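Local atomic coordinates of thyroid hormone-inducible hepatic protein (Mus musculus, PDB entry 3ONT), a protein that helps regulate lipogenesis, especially in the lactating mammary gland, and is important for making triglycerides with medium-length fatty acid chains. Residues Met64-Pro78 with Leu113-His127. Residues are numbered along the deposited sequence; the frame is centred on the assembly and turned at random.
Sequences MLKSICVEVDHGLLP and LDLEAQFHLHFCSLH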
loop_
_atom_site.group_PDB
_atom_site.type_symbol
_atom_site.label_atom_id
_atom_site.label_comp_id
_atom_site.label_asym_id
_atom_site.label_seq_id
_atom_site.Cartn_x
_atom_site.Cartn_y
_atom_site.Cartn_z
HETATM N N MSE A 64 18.272 -2.111 5.686
HETATM C CA MSE A 64 16.823 -2.225 5.678
HETATM C C MSE A 64 16.221 -1.214 4.703
HETATM O O MSE A 64 15.353 -1.558 3.898
HETATM C CB MSE A 64 16.259 -2.030 7.083
HETATM C CG MSE A 64 14.767 -2.293 7.166
HETATM SE SE MSE A 64 13.910 -1.741 8.857
HETATM C CE MSE A 64 14.097 0.201 8.623
ATOM N N LEU A 65 16.690 0.029 4.793
ATOM C CA LEU A 65 16.250 1.088 3.911
ATOM C C LEU A 65 16.393 0.650 2.455
ATOM O O LEU A 65 15.447 0.774 1.675
ATOM C CB LEU A 65 17.052 2.354 4.175
ATOM C CG LEU A 65 16.802 3.082 5.498
ATOM C CD1 LEU A 65 17.757 4.247 5.620
ATOM C CD2 LEU A 65 15.373 3.563 5.590
ATOM N N LYS A 66 17.555 0.099 2.098
ATOM C CA LYS A 66 17.786 -0.382 0.739
ATOM C C LYS A 66 16.841 -1.503 0.392
ATOM O O LYS A 66 16.353 -1.616 -0.739
ATOM C CB LYS A 66 19.218 -0.854 0.561
ATOM C CG LYS A 66 20.197 0.286 0.313
ATOM C CD LYS A 66 21.590 -0.067 0.809
ATOM C CE LYS A 66 22.339 -1.066 -0.078
ATOM N NZ LYS A 66 23.232 -1.869 0.809
ATOM N N SER A 67 16.557 -2.330 1.377
ATOM C CA SER A 67 15.781 -3.524 1.120
ATOM C C SER A 67 14.303 -3.186 0.834
ATOM O O SER A 67 13.666 -3.771 -0.048
ATOM C CB SER A 67 15.940 -4.465 2.292
ATOM O OG SER A 67 15.160 -5.603 2.083
ATOM N N ILE A 68 13.775 -2.221 1.574
ATOM C CA ILE A 68 12.441 -1.718 1.342
ATOM C C ILE A 68 12.395 -0.995 -0.004
ATOM O O ILE A 68 11.460 -1.167 -0.783
ATOM C CB ILE A 68 12.033 -0.789 2.475
ATOM C CG1 ILE A 68 11.819 -1.613 3.747
ATOM C CG2 ILE A 68 10.808 0.032 2.085
ATOM C CD1 ILE A 68 11.473 -0.798 4.943
ATOM N N CYS A 69 13.427 -0.221 -0.304
ATOM C CA CYS A 69 13.497 0.447 -1.592
ATOM C C CYS A 69 13.450 -0.520 -2.774
ATOM O O CYS A 69 12.859 -0.209 -3.805
ATOM C CB CYS A 69 14.737 1.313 -1.678
ATOM S SG CYS A 69 14.767 2.279 -3.173
ATOM N N VAL A 70 14.069 -1.688 -2.639
ATOM C CA VAL A 70 14.025 -2.693 -3.717
ATOM C C VAL A 70 12.576 -3.133 -3.970
ATOM O O VAL A 70 12.186 -3.413 -5.105
ATOM C CB VAL A 70 14.957 -3.910 -3.427
ATOM C CG1 VAL A 70 14.627 -5.098 -4.323
ATOM C CG2 VAL A 70 16.421 -3.513 -3.581
ATOM N N GLU A 71 11.771 -3.168 -2.912
ATOM C CA GLU A 71 10.376 -3.556 -3.056
ATOM C C GLU A 71 9.501 -2.427 -3.603
ATOM O O GLU A 71 8.606 -2.666 -4.402
ATOM C CB GLU A 71 9.850 -4.155 -1.761
ATOM C CG GLU A 71 10.189 -5.642 -1.705
ATOM C CD GLU A 71 9.997 -6.300 -0.335
ATOM O OE1 GLU A 71 9.886 -5.589 0.709
ATOM O OE2 GLU A 71 9.963 -7.560 -0.317
ATOM N N VAL A 72 9.787 -1.200 -3.190
ATOM C CA VAL A 72 9.138 -0.033 -3.728
ATOM C C VAL A 72 9.415 0.083 -5.222
ATOM O O VAL A 72 8.546 0.487 -5.970
ATOM C CB VAL A 72 9.612 1.232 -2.998
ATOM C CG1 VAL A 72 9.162 2.487 -3.721
ATOM C CG2 VAL A 72 9.137 1.231 -1.544
ATOM N N ASP A 73 10.619 -0.282 -5.658
ATOM C CA ASP A 73 11.025 -0.131 -7.063
ATOM C C ASP A 73 10.468 -1.209 -7.989
ATOM O O ASP A 73 10.422 -1.018 -9.208
ATOM C CB ASP A 73 12.552 -0.089 -7.193
ATOM C CG ASP A 73 13.144 1.237 -6.749
ATOM O OD1 ASP A 73 12.398 2.229 -6.654
ATOM O OD2 ASP A 73 14.369 1.289 -6.486
ATOM N N HIS A 74 10.078 -2.344 -7.414
ATOM C CA HIS A 74 9.505 -3.446 -8.180
ATOM C C HIS A 74 7.981 -3.353 -8.233
ATOM O O HIS A 74 7.312 -4.325 -8.584
ATOM C CB HIS A 74 9.956 -4.799 -7.622
ATOM C CG HIS A 74 11.335 -5.192 -8.053
ATOM N ND1 HIS A 74 12.474 -4.700 -7.447
ATOM C CD2 HIS A 74 11.759 -6.019 -9.038
ATOM C CE1 HIS A 74 13.539 -5.209 -8.039
ATOM N NE2 HIS A 74 13.133 -6.012 -9.007
ATOM N N GLY A 75 7.464 -2.168 -7.901
ATOM C CA GLY A 75 6.030 -1.903 -7.793
ATOM C C GLY A 75 5.326 -2.677 -6.682
ATOM O O GLY A 75 4.093 -2.691 -6.624
ATOM N N LEU A 76 6.112 -3.319 -5.811
ATOM C CA LEU A 76 5.627 -4.187 -4.711
ATOM C C LEU A 76 5.033 -5.531 -5.200
ATOM O O LEU A 76 3.810 -5.676 -5.357
ATOM C CB LEU A 76 4.674 -3.433 -3.730
ATOM C CG LEU A 76 4.981 -2.029 -3.153
ATOM C CD1 LEU A 76 3.893 -1.522 -2.254
ATOM C CD2 LEU A 76 6.286 -1.999 -2.406
ATOM N N LEU A 77 5.910 -6.512 -5.436
ATOM C CA LEU A 77 5.485 -7.871 -5.810
ATOM C C LEU A 77 5.627 -8.850 -4.631
ATOM O O LEU A 77 6.732 -9.038 -4.109
ATOM C CB LEU A 77 6.244 -8.376 -7.051
ATOM C CG LEU A 77 5.616 -9.557 -7.814
ATOM C CD1 LEU A 77 5.520 -9.269 -9.314
ATOM C CD2 LEU A 77 6.357 -10.881 -7.542
ATOM N N PRO A 78 4.499 -9.460 -4.196
ATOM C CA PRO A 78 4.486 -10.450 -3.104
ATOM C C PRO A 78 5.422 -11.650 -3.326
ATOM O O PRO A 78 5.457 -12.220 -4.420
ATOM C CB PRO A 78 3.022 -10.903 -3.064
ATOM C CG PRO A 78 2.266 -9.724 -3.549
ATOM C CD PRO A 78 3.132 -9.086 -4.607
ATOM N N LEU A 113 13.112 -1.465 13.518
ATOM C CA LEU A 113 13.503 -2.581 12.652
ATOM C C LEU A 113 12.355 -3.526 12.298
ATOM O O LEU A 113 12.454 -4.316 11.355
ATOM C CB LEU A 113 14.678 -3.354 13.250
ATOM C CG LEU A 113 15.968 -2.544 13.492
ATOM C CD1 LEU A 113 16.883 -3.278 14.479
ATOM C CD2 LEU A 113 16.732 -2.183 12.208
ATOM N N ASP A 114 11.258 -3.455 13.041
ATOM C CA ASP A 114 10.070 -4.202 12.648
ATOM C C ASP A 114 9.394 -3.562 11.438
ATOM O O ASP A 114 8.499 -4.158 10.845
ATOM C CB ASP A 114 9.092 -4.322 13.804
ATOM C CG ASP A 114 9.561 -5.294 14.861
ATOM O OD1 ASP A 114 8.889 -5.367 15.918
ATOM O OD2 ASP A 114 10.591 -5.985 14.648
ATOM N N LEU A 115 9.861 -2.371 11.061
ATOM C CA LEU A 115 9.252 -1.609 9.977
ATOM C C LEU A 115 9.238 -2.330 8.639
ATOM O O LEU A 115 8.262 -2.219 7.903
ATOM C CB LEU A 115 9.862 -0.212 9.851
ATOM C CG LEU A 115 9.380 0.839 10.865
ATOM C CD1 LEU A 115 9.695 2.235 10.380
ATOM C CD2 LEU A 115 7.895 0.748 11.122
ATOM N N GLU A 116 10.296 -3.067 8.316
ATOM C CA GLU A 116 10.311 -3.821 7.056
ATOM C C GLU A 116 9.208 -4.892 7.037
ATOM O O GLU A 116 8.518 -5.062 6.024
ATOM C CB GLU A 116 11.694 -4.432 6.766
ATOM C CG GLU A 116 11.763 -5.273 5.487
ATOM C CD GLU A 116 13.180 -5.755 5.112
ATOM O OE1 GLU A 116 14.108 -5.729 5.962
ATOM O OE2 GLU A 116 13.360 -6.176 3.944
ATOM N N ALA A 117 9.037 -5.587 8.160
ATOM C CA ALA A 117 8.027 -6.636 8.298
ATOM C C ALA A 117 6.612 -6.057 8.242
ATOM O O ALA A 117 5.738 -6.604 7.575
ATOM C CB ALA A 117 8.233 -7.380 9.585
ATOM N N GLN A 118 6.409 -4.952 8.952
ATOM C CA GLN A 118 5.150 -4.226 8.944
ATOM C C GLN A 118 4.823 -3.730 7.533
ATOM O O GLN A 118 3.722 -3.967 7.031
ATOM C CB GLN A 118 5.186 -3.079 9.962
ATOM C CG GLN A 118 5.208 -3.593 11.408
ATOM C CD GLN A 118 5.405 -2.488 12.466
ATOM O OE1 GLN A 118 5.111 -1.301 12.235
ATOM N NE2 GLN A 118 5.893 -2.889 13.646
ATOM N N PHE A 119 5.802 -3.101 6.887
ATOM C CA PHE A 119 5.656 -2.607 5.529
ATOM C C PHE A 119 5.182 -3.745 4.656
ATOM O O PHE A 119 4.188 -3.624 3.935
ATOM C CB PHE A 119 6.991 -2.056 5.018
ATOM C CG PHE A 119 6.997 -1.719 3.552
ATOM C CD1 PHE A 119 6.435 -0.522 3.090
ATOM C CD2 PHE A 119 7.599 -2.572 2.630
ATOM C CE1 PHE A 119 6.443 -0.185 1.711
ATOM C CE2 PHE A 119 7.616 -2.251 1.246
ATOM C CZ PHE A 119 7.033 -1.056 0.792
ATOM N N HIS A 120 5.888 -4.865 4.739
ATOM C CA HIS A 120 5.562 -6.026 3.940
ATOM C C HIS A 120 4.137 -6.502 4.227
ATOM O O HIS A 120 3.383 -6.792 3.300
ATOM C CB HIS A 120 6.576 -7.138 4.175
ATOM C CG HIS A 120 6.469 -8.254 3.186
ATOM N ND1 HIS A 120 5.965 -9.496 3.516
ATOM C CD2 HIS A 120 6.773 -8.310 1.864
ATOM C CE1 HIS A 120 5.974 -10.269 2.441
ATOM N NE2 HIS A 120 6.457 -9.575 1.424
ATOM N N LEU A 121 3.754 -6.556 5.497
ATOM C CA LEU A 121 2.402 -6.965 5.825
ATOM C C LEU A 121 1.362 -6.069 5.113
ATOM O O LEU A 121 0.494 -6.569 4.404
ATOM C CB LEU A 121 2.165 -6.950 7.330
ATOM C CG LEU A 121 0.680 -7.026 7.739
ATOM C CD1 LEU A 121 -0.018 -8.315 7.262
ATOM C CD2 LEU A 121 0.570 -6.891 9.234
ATOM N N HIS A 122 1.481 -4.759 5.308
ATOM C CA HIS A 122 0.657 -3.770 4.633
ATOM C C HIS A 122 0.618 -3.893 3.118
ATOM O O HIS A 122 -0.470 -4.080 2.560
ATOM C CB HIS A 122 1.078 -2.387 5.065
ATOM C CG HIS A 122 0.856 -2.156 6.524
ATOM N ND1 HIS A 122 -0.313 -2.525 7.161
ATOM C CD2 HIS A 122 1.651 -1.621 7.475
ATOM C CE1 HIS A 122 -0.232 -2.216 8.441
ATOM N NE2 HIS A 122 0.953 -1.668 8.659
ATOM N N PHE A 123 1.773 -3.831 2.446
ATOM C CA PHE A 123 1.737 -3.842 0.983
ATOM C C PHE A 123 1.149 -5.127 0.441
ATOM O O PHE A 123 0.439 -5.094 -0.546
ATOM C CB PHE A 123 3.056 -3.340 0.296
ATOM C CG PHE A 123 4.052 -4.416 -0.122
ATOM C CD1 PHE A 123 3.774 -5.312 -1.148
ATOM C CD2 PHE A 123 5.329 -4.465 0.477
ATOM C CE1 PHE A 123 4.732 -6.298 -1.546
ATOM C CE2 PHE A 123 6.334 -5.445 0.086
ATOM C CZ PHE A 123 6.026 -6.360 -0.930
ATOM N N CYS A 124 1.395 -6.244 1.112
ATOM C CA CYS A 124 0.820 -7.519 0.684
ATOM C C CYS A 124 -0.698 -7.555 0.851
ATOM O O CYS A 124 -1.406 -8.135 0.021
ATOM C CB CYS A 124 1.420 -8.696 1.458
ATOM S SG CYS A 124 2.934 -9.332 0.765
ATOM N N SER A 125 -1.209 -6.984 1.938
ATOM C CA SER A 125 -2.647 -7.068 2.112
ATOM C C SER A 125 -3.398 -6.093 1.223
ATOM O O SER A 125 -4.491 -6.408 0.781
ATOM C CB SER A 125 -3.129 -7.109 3.576
ATOM O OG SER A 125 -2.223 -6.561 4.491
ATOM N N LEU A 126 -2.796 -4.946 0.918
ATOM C CA LEU A 126 -3.304 -4.099 -0.152
ATOM C C LEU A 126 -3.427 -4.890 -1.443
ATOM O O LEU A 126 -4.481 -4.894 -2.088
ATOM C CB LEU A 126 -2.383 -2.927 -0.407
ATOM C CG LEU A 126 -2.492 -1.733 0.521
ATOM C CD1 LEU A 126 -1.822 -0.562 -0.156
ATOM C CD2 LEU A 126 -3.970 -1.419 0.790
ATOM N N HIS A 127 -2.354 -5.572 -1.811
ATOM C CA HIS A 127 -2.318 -6.351 -3.039
ATOM C C HIS A 127 -3.459 -7.355 -3.018
ATOM O O HIS A 127 -4.146 -7.537 -4.021
ATOM C CB HIS A 127 -0.945 -7.055 -3.194
ATOM C CG HIS A 127 -0.751 -7.758 -4.508
ATOM N ND1 HIS A 127 -1.318 -8.986 -4.793
ATOM C CD2 HIS A 127 -0.044 -7.411 -5.611
ATOM C CE1 HIS A 127 -0.975 -9.361 -6.013
ATOM N NE2 HIS A 127 -0.201 -8.423 -6.532
#
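Ile68 sets its methyl CG2 over one face of the Phe119 ring at the apolar centre, 4.0 Å from the ring centroid in a CH-pi contact. Phe119 CG lies anti to its own backbone nitrogen (chi1 171°), which carries the ring across to helix 64-73. The far end of that ring, CZ, meets Val72 CG2 at 3.9 Å and is also approached by Leu76 CD2. Leu76, in the loop beyond the helix, lies over a face of Phe123, one turn on from Phe119: its CB is 3.8 Å from the Phe123 centroid, a second CH-pi contact. At the edge of both rings comes the Glu71 carboxylate, with OE1 3.6 Å from Phe123 CE2 and its plane standing steeply against the Phe123 ring. Replacing Phe123 with an alanine would probably open a gap beneath Leu76 and leave the Glu71 carboxylate without this ring edge beside it. Farther along, Pro78 lays CG over the centre of the His127 imidazole, 3.8 Å from its centroid, although the proline is poorly ordered. At the other end, selenomethionine Met64 runs past Glu116 in the opposite direction, Met64 CG 3.7 Å from Glu116 OE1. Beside it lies the polar edge, where Ser67 OG donates a 2.7 Å hydrogen bond to Glu116 OE2, meeting it on the syn side but 35° out of the carboxylate plane. The axes of 64-73 and 115-127 come within 10.5 Å and diverge by 14°, nearly parallel neighbours in a helical bundle. Helix 15-32 packs on helix 58-73 through Tyr22 against Ile68 and Val26 against Cys69, while the second subunit of the homodimer brings its Leu126 onto Phe119, its Leu15 onto Leu76 and its Asn13 carbonyl to His127 NE2.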